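Local atomic coordinates of putative beta-glucosidase (Bifidobacterium adolescentis, PDB entry 5WAB), a protein that hydrolyses beta-glucosidic linkages as a family 3 glycoside hydrolase, and probably also releases terminal alpha-L-arabinopyranosyl units from ginsenoside Rb2. Residues A[154-159]-A[182-187]; A[172-177]-A[595-600]; A[564-569]-A[625-630]. All coordinates share one frame; numbering follows the deposited sequence.

The three contacts step outward from the catalytic barrel into the fibronectin III-like domain. Interaction 1 lies inside the barrel domain, where two buried phenylalanines meet and no hydrogen bond crosses. Interaction 2 is the surface contact of the set: an arginine on helix 173-180 grips a backbone carbonyl in the loop 595-600. Interaction 3 is again buried and apolar, but belongs to the beta-sandwich. Helices 173-180 and 182-190 follow each other, and P182 packs on R177 where they join, so interactions 1 and 2 adjoin. Segment 625-630 of interaction 3 reaches both: E185 forms a salt bridge with R625, W630 packs on R174 and makes a cation-pi contact with R177, and Y629 packs on V595.

Interaction 1: residues A[154-159]-A[182-187]; sequences HFAANN and PAFEHI
H154 O meets the ring of F184 at CZ, 3.3 Å away, at the C-terminal end of a parallel strand of the family 3 TIM-barrel-like domain. N111 ND2 donates a hydrogen bond to that carbonyl; F184 only packs against it. The imidazole of H154 leads away from the helix: ND1 pairs with Y124 OH and NE2 with a glycerol, probably from the crystallisation liquor, that may mark a pocket at this end of the barrel. F155 carries the contact: chi1 of -177° swings its ring away from the backbone N, and one edge comes onto a face of F184 in a T-shaped pair, centroids 4.8 Å apart and planes at 63°. CD1 does the closest touching, 3.3 Å from F184 CG, while CB adds a CH-pi contact over the same ring, 4.2 Å from its centroid. L214 and L219 of helix 212-222 pack on F155, and its backbone bonds to M197 and S199 tie it to strand 195-198 and the residue just beyond. The peptide from F155 to A156 is cis, and A156 O accepts from S199 OG. Past that bend the methyl of A156 still reaches the same ring, its CB 4.0 Å from F184 CE2.

Interaction 2: residues A[172-177]-A[595-600]; sequences SQRALR and VARPKH
Helix 173-180 and the irregular chain 595-600 keep their backbones well apart where R174 faces V595, with 10.0 Å between the two CA atoms, and a long side chain spans the gap. This is a domain interface, joining the barrel domain to the loop between strands 580-590 and 601-610 of the fibronectin III-like domain. The helix starts with a clean N-cap: S172 OG accepts from A175 N at 3.2 Å, which closes off the first turn just beside R174.

From that turn the R174 side chain heads for the loop, bending at chi3 (68°) to present its end-on edge to A596. NH1 and NH2 both donate to A596 O, each at 2.8 Å, forming a fork that closes on a single oxygen. The oxygen lies almost exactly in the guanidinium plane. NH1 comes in on a lone pair, in the plane of the carbonyl, whereas NH2 sits closer to the extension of the C=O bond (C=O...N 162°). Neither hydrogen bond is very straight, as expected when two donors share one acceptor. E178, one turn further along the helix, takes NE in a salt bridge and so helps to fix the rotation of the group.

V595 CG2 lies over one face of the guanidinium, 3.5 Å above the plane and toward the rim, and V595 CB comes within 3.4 Å of R174 NH1; V595 backs in turn onto Y629. R597 stands alongside with a like charge, its NE 4.8 Å from R174 NH2; the salt bridge of R174 to E178 probably softens that approach. The nearest approach of the two arginines is a methylene against a nitrogen, R597 CG 4.2 Å from R174 NH2.

Interaction 3: residues A[564-569]-A[625-630]; sequences NTAHVT and RAFAYW
A566 and F627 meet through carbon alone: the methyl CB of A566 rests 4.0 Å from CZ at the far end of the F627 ring. The same ring passes N564 as well, where CD2 lies 4.0 Å from the backbone O of N564, so the phenyl runs beside the chain from the loop at N564 to the strand residue A566. Neither neighbour sits squarely over the ring or in its plane; both approach it obliquely, and no hydrogen bond crosses between the segments. The first torsion of F627 sets CG anti to the carbonyl carbon (chi1 -55°), which carries the ring across to A566 while the backbone goes on toward Y629.

Further out, Y644 makes an edge-to-face pair with F627. On the other segment, A566 is held by backbone hydrogen bonding to L622. The side chain of N564 is occupied elsewhere, its ND2 donating to G665 O, and it packs against V639.

All three touching residues are buried in the fibronectin III-like beta-sandwich. A566 belongs to the antiparallel sheet of strands 551-560, 566-574 and 615-622, and Y644 to the facing sheet on strand 642-648, so F627 links the two layers. Its chain leaves a short 3-10 turn after strand 615-622 and continues into strand 628-631, which pairs with 636-639 and packs against helix 173-180, W630 on R174 and Y629 on E178.

Interaction 1: residues A[154-159]-A[182-187]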
loop_
_atom_site.group_PDB
_atom_site.type_symbol
_atom_site.label_atom_id
_atom_site.label_comp_id
_atom_site.label_asym_id
_atom_site.label_seq_id
_atom_site.Cartn_x
_atom_site.Cartn_y
_atom_site.Cartn_z
ATOM N N HIS A 154 1.044 -5.072 -10.604
ATOM C CA HIS A 154 2.156 -4.306 -11.170
ATOM C C HIS A 154 3.505 -4.798 -10.675
ATOM O O HIS A 154 4.270 -4.055 -10.055
ATOM C CB HIS A 154 1.976 -2.817 -10.904
ATOM C CG HIS A 154 0.618 -2.317 -11.266
ATOM N ND1 HIS A 154 0.012 -1.268 -10.612
ATOM C CD2 HIS A 154 -0.263 -2.738 -12.204
ATOM C CE1 HIS A 154 -1.182 -1.057 -11.139
ATOM N NE2 HIS A 154 -1.375 -1.938 -12.104
ATOM N N PHE A 155 3.814 -6.036 -11.022
ATOM C CA PHE A 155 5.055 -6.701 -10.656
ATOM C C PHE A 155 6.034 -6.551 -11.824
ATOM O O PHE A 155 5.824 -7.136 -12.890
ATOM C CB PHE A 155 4.749 -8.165 -10.338
ATOM C CG PHE A 155 5.927 -8.974 -9.878
ATOM C CD1 PHE A 155 6.536 -8.714 -8.661
ATOM C CD2 PHE A 155 6.371 -10.050 -10.630
ATOM C CE1 PHE A 155 7.604 -9.478 -8.229
ATOM C CE2 PHE A 155 7.434 -10.822 -10.200
ATOM C CZ PHE A 155 8.050 -10.538 -9.001
ATOM N N ALA A 156 7.084 -5.749 -11.644
ATOM C CA ALA A 156 7.339 -4.995 -10.419
ATOM C C ALA A 156 7.932 -3.624 -10.730
ATOM O O ALA A 156 8.170 -3.284 -11.898
ATOM C CB ALA A 156 8.278 -5.768 -9.500
ATOM N N ALA A 157 8.157 -2.847 -9.665
ATOM C CA ALA A 157 8.864 -1.564 -9.731
ATOM C C ALA A 157 8.142 -0.566 -10.633
ATOM O O ALA A 157 8.747 0.087 -11.486
ATOM C CB ALA A 157 10.313 -1.765 -10.179
ATOM N N ASN A 158 6.827 -0.448 -10.427
ATOM C CA ASN A 158 5.995 0.527 -11.129
ATOM C C ASN A 158 5.706 1.665 -10.148
ATOM O O ASN A 158 4.649 1.734 -9.525
ATOM C CB ASN A 158 4.708 -0.127 -11.633
ATOM C CG ASN A 158 3.865 0.806 -12.494
ATOM O OD1 ASN A 158 4.270 1.928 -12.804
ATOM N ND2 ASN A 158 2.658 0.369 -12.821
ATOM N N ASN A 159 6.660 2.588 -10.041
ATOM C CA ASN A 159 6.667 3.599 -8.986
ATOM C C ASN A 159 6.406 5.012 -9.502
ATOM O O ASN A 159 6.542 5.973 -8.737
ATOM C CB ASN A 159 7.998 3.546 -8.239
ATOM C CG ASN A 159 8.436 2.122 -7.942
ATOM O OD1 ASN A 159 9.378 1.606 -8.552
ATOM N ND2 ASN A 159 7.753 1.478 -6.996
ATOM N N PRO A 182 10.131 -7.437 -1.602
ATOM C CA PRO A 182 9.646 -8.137 -0.392
ATOM C C PRO A 182 8.139 -8.120 -0.187
ATOM O O PRO A 182 7.599 -9.094 0.354
ATOM C CB PRO A 182 10.373 -7.406 0.742
ATOM C CG PRO A 182 11.630 -6.974 0.132
ATOM C CD PRO A 182 11.263 -6.550 -1.268
ATOM N N ALA A 183 7.443 -7.043 -0.567
ATOM C CA ALA A 183 5.989 -7.032 -0.439
ATOM C C ALA A 183 5.348 -8.060 -1.363
ATOM O O ALA A 183 4.428 -8.780 -0.960
ATOM C CB ALA A 183 5.443 -5.634 -0.729
ATOM N N PHE A 184 5.820 -8.141 -2.606
ATOM C CA PHE A 184 5.361 -9.197 -3.503
ATOM C C PHE A 184 5.729 -10.571 -2.953
ATOM O O PHE A 184 4.902 -11.490 -2.936
ATOM C CB PHE A 184 5.954 -9.000 -4.899
ATOM C CG PHE A 184 5.375 -7.832 -5.667
ATOM C CD1 PHE A 184 4.143 -7.947 -6.294
ATOM C CD2 PHE A 184 6.080 -6.639 -5.801
ATOM C CE1 PHE A 184 3.608 -6.890 -7.024
ATOM C CE2 PHE A 184 5.552 -5.577 -6.532
ATOM C CZ PHE A 184 4.306 -5.708 -7.144
ATOM N N GLU A 185 6.974 -10.724 -2.494
ATOM C CA GLU A 185 7.441 -12.018 -2.009
ATOM C C GLU A 185 6.622 -12.506 -0.818
ATOM O O GLU A 185 6.217 -13.673 -0.773
ATOM C CB GLU A 185 8.927 -11.933 -1.649
ATOM C CG GLU A 185 9.521 -13.256 -1.162
ATOM C CD GLU A 185 10.903 -13.102 -0.541
ATOM O OE1 GLU A 185 11.360 -11.954 -0.348
ATOM O OE2 GLU A 185 11.529 -14.139 -0.229
ATOM N N HIS A 186 6.321 -11.615 0.133
ATOM C CA HIS A 186 5.603 -12.032 1.335
ATOM C C HIS A 186 4.182 -12.477 1.019
ATOM O O HIS A 186 3.691 -13.452 1.594
ATOM C CB HIS A 186 5.574 -10.900 2.363
ATOM C CG HIS A 186 4.781 -11.230 3.590
ATOM N ND1 HIS A 186 5.240 -12.084 4.569
ATOM C CD2 HIS A 186 3.534 -10.859 3.968
ATOM C CE1 HIS A 186 4.320 -12.203 5.510
ATOM N NE2 HIS A 186 3.275 -11.472 5.167
ATOM N N ILE A 187 3.489 -11.750 0.151
ATOM C CA ILE A 187 2.115 -12.114 -0.172
ATOM C C ILE A 187 2.069 -13.410 -0.980
ATOM O O ILE A 187 1.175 -14.245 -0.786
ATOM C CB ILE A 187 1.443 -10.936 -0.892
ATOM C CG1 ILE A 187 1.454 -9.718 0.048
ATOM C CG2 ILE A 187 0.041 -11.297 -1.307
ATOM C CD1 ILE A 187 0.879 -8.447 -0.549
#

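Interaction 2: residues A[172-177]-A[595-600]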
loop_
_atom_site.group_PDB
_atom_site.type_symbol
_atom_site.label_atom_id
_atom_site.label_comp_id
_atom_site.label_asym_id
_atom_site.label_seq_id
_atom_site.Cartn_x
_atom_site.Cartn_y
_atom_site.Cartn_z
ATOM N N SER A 172 19.456 -1.465 -8.894
ATOM C CA SER A 172 20.421 -2.462 -8.453
ATOM C C SER A 172 19.697 -3.685 -7.894
ATOM O O SER A 172 18.527 -3.626 -7.504
ATOM C CB SER A 172 21.348 -1.894 -7.386
ATOM O OG SER A 172 20.649 -1.753 -6.169
ATOM N N GLN A 173 20.425 -4.803 -7.836
ATOM C CA GLN A 173 19.843 -6.037 -7.317
ATOM C C GLN A 173 19.455 -5.907 -5.849
ATOM O O GLN A 173 18.360 -6.328 -5.459
ATOM C CB GLN A 173 20.806 -7.202 -7.528
ATOM C CG GLN A 173 20.855 -7.630 -8.983
ATOM C CD GLN A 173 19.476 -7.984 -9.514
ATOM O OE1 GLN A 173 18.986 -7.370 -10.461
ATOM N NE2 GLN A 173 18.848 -8.991 -8.910
ATOM N N ARG A 174 20.322 -5.308 -5.025
ATOM C CA ARG A 174 19.976 -5.097 -3.620
ATOM C C ARG A 174 18.669 -4.332 -3.478
ATOM O O ARG A 174 17.794 -4.717 -2.694
ATOM C CB ARG A 174 21.095 -4.353 -2.892
ATOM C CG ARG A 174 22.163 -5.239 -2.305
ATOM C CD ARG A 174 22.977 -4.482 -1.268
ATOM N NE ARG A 174 22.214 -4.149 -0.065
ATOM C CZ ARG A 174 22.555 -3.188 0.794
ATOM N NH1 ARG A 174 23.642 -2.459 0.581
ATOM N NH2 ARG A 174 21.809 -2.944 1.865
ATOM N N ALA A 175 18.519 -3.234 -4.222
ATOM C CA ALA A 175 17.309 -2.432 -4.092
ATOM C C ALA A 175 16.084 -3.208 -4.555
ATOM O O ALA A 175 15.018 -3.121 -3.933
ATOM C CB ALA A 175 17.461 -1.119 -4.864
ATOM N N LEU A 176 16.222 -3.996 -5.626
ATOM C CA LEU A 176 15.129 -4.865 -6.055
ATOM C C LEU A 176 14.783 -5.881 -4.972
ATOM O O LEU A 176 13.612 -6.054 -4.617
ATOM C CB LEU A 176 15.506 -5.576 -7.356
ATOM C CG LEU A 176 15.336 -4.821 -8.671
ATOM C CD1 LEU A 176 15.936 -5.619 -9.790
ATOM C CD2 LEU A 176 13.864 -4.534 -8.950
ATOM N N ARG A 177 15.799 -6.550 -4.420
ATOM C CA ARG A 177 15.558 -7.618 -3.456
ATOM C C ARG A 177 15.049 -7.086 -2.120
ATOM O O ARG A 177 14.241 -7.747 -1.459
ATOM C CB ARG A 177 16.838 -8.425 -3.244
ATOM C CG ARG A 177 17.314 -9.179 -4.467
ATOM C CD ARG A 177 16.414 -10.347 -4.749
ATOM N NE ARG A 177 16.945 -11.190 -5.814
ATOM C CZ ARG A 177 16.439 -12.373 -6.144
ATOM N NH1 ARG A 177 15.391 -12.850 -5.485
ATOM N NH2 ARG A 177 16.988 -13.081 -7.122
ATOM N N VAL A 595 28.069 -3.943 3.824
ATOM C CA VAL A 595 27.315 -3.156 2.862
ATOM C C VAL A 595 26.652 -1.994 3.589
ATOM O O VAL A 595 26.490 -2.001 4.813
ATOM C CB VAL A 595 26.259 -3.997 2.113
ATOM C CG1 VAL A 595 26.924 -5.165 1.403
ATOM C CG2 VAL A 595 25.191 -4.497 3.082
ATOM N N ALA A 596 26.277 -0.984 2.808
ATOM C CA ALA A 596 25.537 0.153 3.341
ATOM C C ALA A 596 24.117 -0.269 3.702
ATOM O O ALA A 596 23.438 -0.943 2.919
ATOM C CB ALA A 596 25.514 1.289 2.323
ATOM N N ARG A 597 23.676 0.111 4.897
ATOM C CA ARG A 597 22.358 -0.241 5.401
ATOM C C ARG A 597 21.737 0.955 6.106
ATOM O O ARG A 597 22.448 1.755 6.726
ATOM C CB ARG A 597 22.426 -1.432 6.371
ATOM C CG ARG A 597 23.140 -2.656 5.812
ATOM C CD ARG A 597 22.777 -3.896 6.601
ATOM N NE ARG A 597 21.348 -4.175 6.504
ATOM C CZ ARG A 597 20.725 -5.111 7.204
ATOM N NH1 ARG A 597 21.407 -5.859 8.058
ATOM N NH2 ARG A 597 19.419 -5.293 7.056
ATOM N N PRO A 598 20.416 1.110 6.012
ATOM C CA PRO A 598 19.730 2.145 6.795
ATOM C C PRO A 598 19.937 1.932 8.286
ATOM O O PRO A 598 20.181 0.817 8.751
ATOM C CB PRO A 598 18.257 1.965 6.414
ATOM C CG PRO A 598 18.292 1.245 5.098
ATOM C CD PRO A 598 19.489 0.360 5.149
ATOM N N LYS A 599 19.814 3.023 9.049
ATOM C CA LYS A 599 20.042 2.917 10.485
ATOM C C LYS A 599 19.095 1.903 11.113
ATOM O O LYS A 599 19.506 1.102 11.960
ATOM C CB LYS A 599 19.894 4.277 11.168
ATOM C CG LYS A 599 20.430 4.274 12.596
ATOM C CD LYS A 599 20.611 5.678 13.146
ATOM C CE LYS A 599 19.274 6.273 13.572
ATOM N NZ LYS A 599 19.407 7.666 14.080
ATOM N N HIS A 600 17.824 1.912 10.711
ATOM C CA HIS A 600 16.911 0.871 11.157
ATOM C C HIS A 600 15.848 0.636 10.090
ATOM O O HIS A 600 15.622 1.475 9.215
ATOM C CB HIS A 600 16.270 1.217 12.511
ATOM C CG HIS A 600 15.512 2.506 12.521
ATOM N ND1 HIS A 600 14.702 2.879 13.570
ATOM C CD2 HIS A 600 15.424 3.500 11.606
ATOM C CE1 HIS A 600 14.153 4.050 13.306
ATOM N NE2 HIS A 600 14.575 4.450 12.120
#

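Interaction 3: residues A[564-569]-A[625-630]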
loop_
_atom_site.group_PDB
_atom_site.type_symbol
_atom_site.label_atom_id
_atom_site.label_comp_id
_atom_site.label_asym_id
_atom_site.label_seq_id
_atom_site.Cartn_x
_atom_site.Cartn_y
_atom_site.Cartn_z
ATOM N N ASN A 564 20.588 -17.248 14.584
ATOM C CA ASN A 564 20.354 -15.944 13.964
ATOM C C ASN A 564 18.891 -15.530 14.072
ATOM O O ASN A 564 18.329 -14.931 13.147
ATOM C CB ASN A 564 20.795 -15.936 12.499
ATOM C CG ASN A 564 22.271 -16.207 12.335
ATOM O OD1 ASN A 564 23.103 -15.359 12.650
ATOM N ND2 ASN A 564 22.608 -17.394 11.846
ATOM N N THR A 565 18.249 -15.836 15.199
ATOM C CA THR A 565 16.873 -15.414 15.422
ATOM C C THR A 565 16.724 -14.885 16.840
ATOM O O THR A 565 17.466 -15.261 17.753
ATOM C CB THR A 565 15.861 -16.546 15.204
ATOM O OG1 THR A 565 16.164 -17.643 16.078
ATOM C CG2 THR A 565 15.878 -17.008 13.749
ATOM N N ALA A 566 15.720 -14.030 17.020
ATOM C CA ALA A 566 15.453 -13.420 18.308
ATOM C C ALA A 566 13.947 -13.336 18.512
ATOM O O ALA A 566 13.157 -13.544 17.587
ATOM C CB ALA A 566 16.096 -12.033 18.411
ATOM N N HIS A 567 13.554 -13.020 19.742
ATOM C CA HIS A 567 12.150 -12.932 20.107
ATOM C C HIS A 567 11.949 -11.727 21.009
ATOM O O HIS A 567 12.720 -11.509 21.947
ATOM C CB HIS A 567 11.680 -14.212 20.810
ATOM C CG HIS A 567 10.236 -14.191 21.197
ATOM N ND1 HIS A 567 9.821 -14.007 22.498
ATOM C CD2 HIS A 567 9.112 -14.311 20.455
ATOM C CE1 HIS A 567 8.500 -14.024 22.542
ATOM N NE2 HIS A 567 8.045 -14.206 21.314
ATOM N N VAL A 568 10.890 -10.969 20.753
ATOM C CA VAL A 568 10.635 -9.715 21.451
ATOM C C VAL A 568 9.402 -9.867 22.321
ATOM O O VAL A 568 8.381 -10.406 21.884
ATOM C CB VAL A 568 10.443 -8.550 20.471
ATOM C CG1 VAL A 568 10.369 -7.246 21.243
ATOM C CG2 VAL A 568 11.584 -8.520 19.495
ATOM N N THR A 569 9.488 -9.371 23.545
ATOM C CA THR A 569 8.357 -9.397 24.455
ATOM C C THR A 569 8.216 -8.013 25.065
ATOM O O THR A 569 9.217 -7.435 25.497
ATOM C CB THR A 569 8.617 -10.464 25.515
ATOM O OG1 THR A 569 9.081 -11.639 24.837
ATOM C CG2 THR A 569 7.333 -10.806 26.340
ATOM N N ARG A 625 15.425 -13.301 8.344
ATOM C CA ARG A 625 15.223 -12.214 7.394
ATOM C C ARG A 625 15.062 -10.854 8.072
ATOM O O ARG A 625 15.231 -9.823 7.413
ATOM C CB ARG A 625 14.015 -12.509 6.508
ATOM C CG ARG A 625 14.290 -13.509 5.381
ATOM C CD ARG A 625 15.117 -12.872 4.265
ATOM N NE ARG A 625 14.416 -11.741 3.658
ATOM C CZ ARG A 625 13.545 -11.844 2.661
ATOM N NH1 ARG A 625 13.268 -13.034 2.135
ATOM N NH2 ARG A 625 12.950 -10.754 2.188
ATOM N N ALA A 626 14.751 -10.820 9.369
ATOM C CA ALA A 626 14.702 -9.542 10.069
ATOM C C ALA A 626 16.085 -8.936 10.253
ATOM O O ALA A 626 16.187 -7.747 10.574
ATOM C CB ALA A 626 14.031 -9.700 11.432
ATOM N N PHE A 627 17.144 -9.732 10.078
ATOM C CA PHE A 627 18.517 -9.284 10.274
ATOM C C PHE A 627 19.371 -9.424 9.022
ATOM O O PHE A 627 20.586 -9.201 9.089
ATOM C CB PHE A 627 19.170 -10.065 11.419
ATOM C CG PHE A 627 18.404 -10.004 12.709
ATOM C CD1 PHE A 627 18.560 -8.931 13.571
ATOM C CD2 PHE A 627 17.543 -11.027 13.067
ATOM C CE1 PHE A 627 17.860 -8.869 14.752
ATOM C CE2 PHE A 627 16.839 -10.973 14.252
ATOM C CZ PHE A 627 16.998 -9.893 15.097
ATOM N N ALA A 628 18.782 -9.770 7.883
ATOM C CA ALA A 628 19.543 -10.129 6.696
ATOM C C ALA A 628 19.405 -9.071 5.611
ATOM O O ALA A 628 18.306 -8.575 5.344
ATOM C CB ALA A 628 19.085 -11.481 6.147
ATOM N N TYR A 629 20.517 -8.758 4.959
ATOM C CA TYR A 629 20.502 -7.948 3.754
ATOM C C TYR A 629 20.764 -8.839 2.551
ATOM O O TYR A 629 21.208 -9.979 2.683
ATOM C CB TYR A 629 21.543 -6.818 3.816
ATOM C CG TYR A 629 22.981 -7.265 4.038
ATOM C CD1 TYR A 629 23.770 -7.709 2.980
ATOM C CD2 TYR A 629 23.554 -7.229 5.310
ATOM C CE1 TYR A 629 25.083 -8.107 3.181
ATOM C CE2 TYR A 629 24.865 -7.628 5.521
ATOM C CZ TYR A 629 25.623 -8.066 4.452
ATOM O OH TYR A 629 26.927 -8.455 4.655
ATOM N N TRP A 630 20.472 -8.308 1.370
ATOM C CA TRP A 630 20.812 -9.011 0.148
ATOM C C TRP A 630 22.272 -8.751 -0.195
ATOM O O TRP A 630 22.699 -7.597 -0.300
ATOM C CB TRP A 630 19.907 -8.576 -1.003
ATOM C CG TRP A 630 20.147 -9.389 -2.228
ATOM C CD1 TRP A 630 20.922 -9.054 -3.300
ATOM C CD2 TRP A 630 19.642 -10.699 -2.491
ATOM N NE1 TRP A 630 20.914 -10.068 -4.224
ATOM C CE2 TRP A 630 20.134 -11.091 -3.751
ATOM C CE3 TRP A 630 18.805 -11.574 -1.790
ATOM C CZ2 TRP A 630 19.828 -12.325 -4.321
ATOM C CZ3 TRP A 630 18.499 -12.793 -2.354
ATOM C CH2 TRP A 630 19.008 -13.160 -3.611
#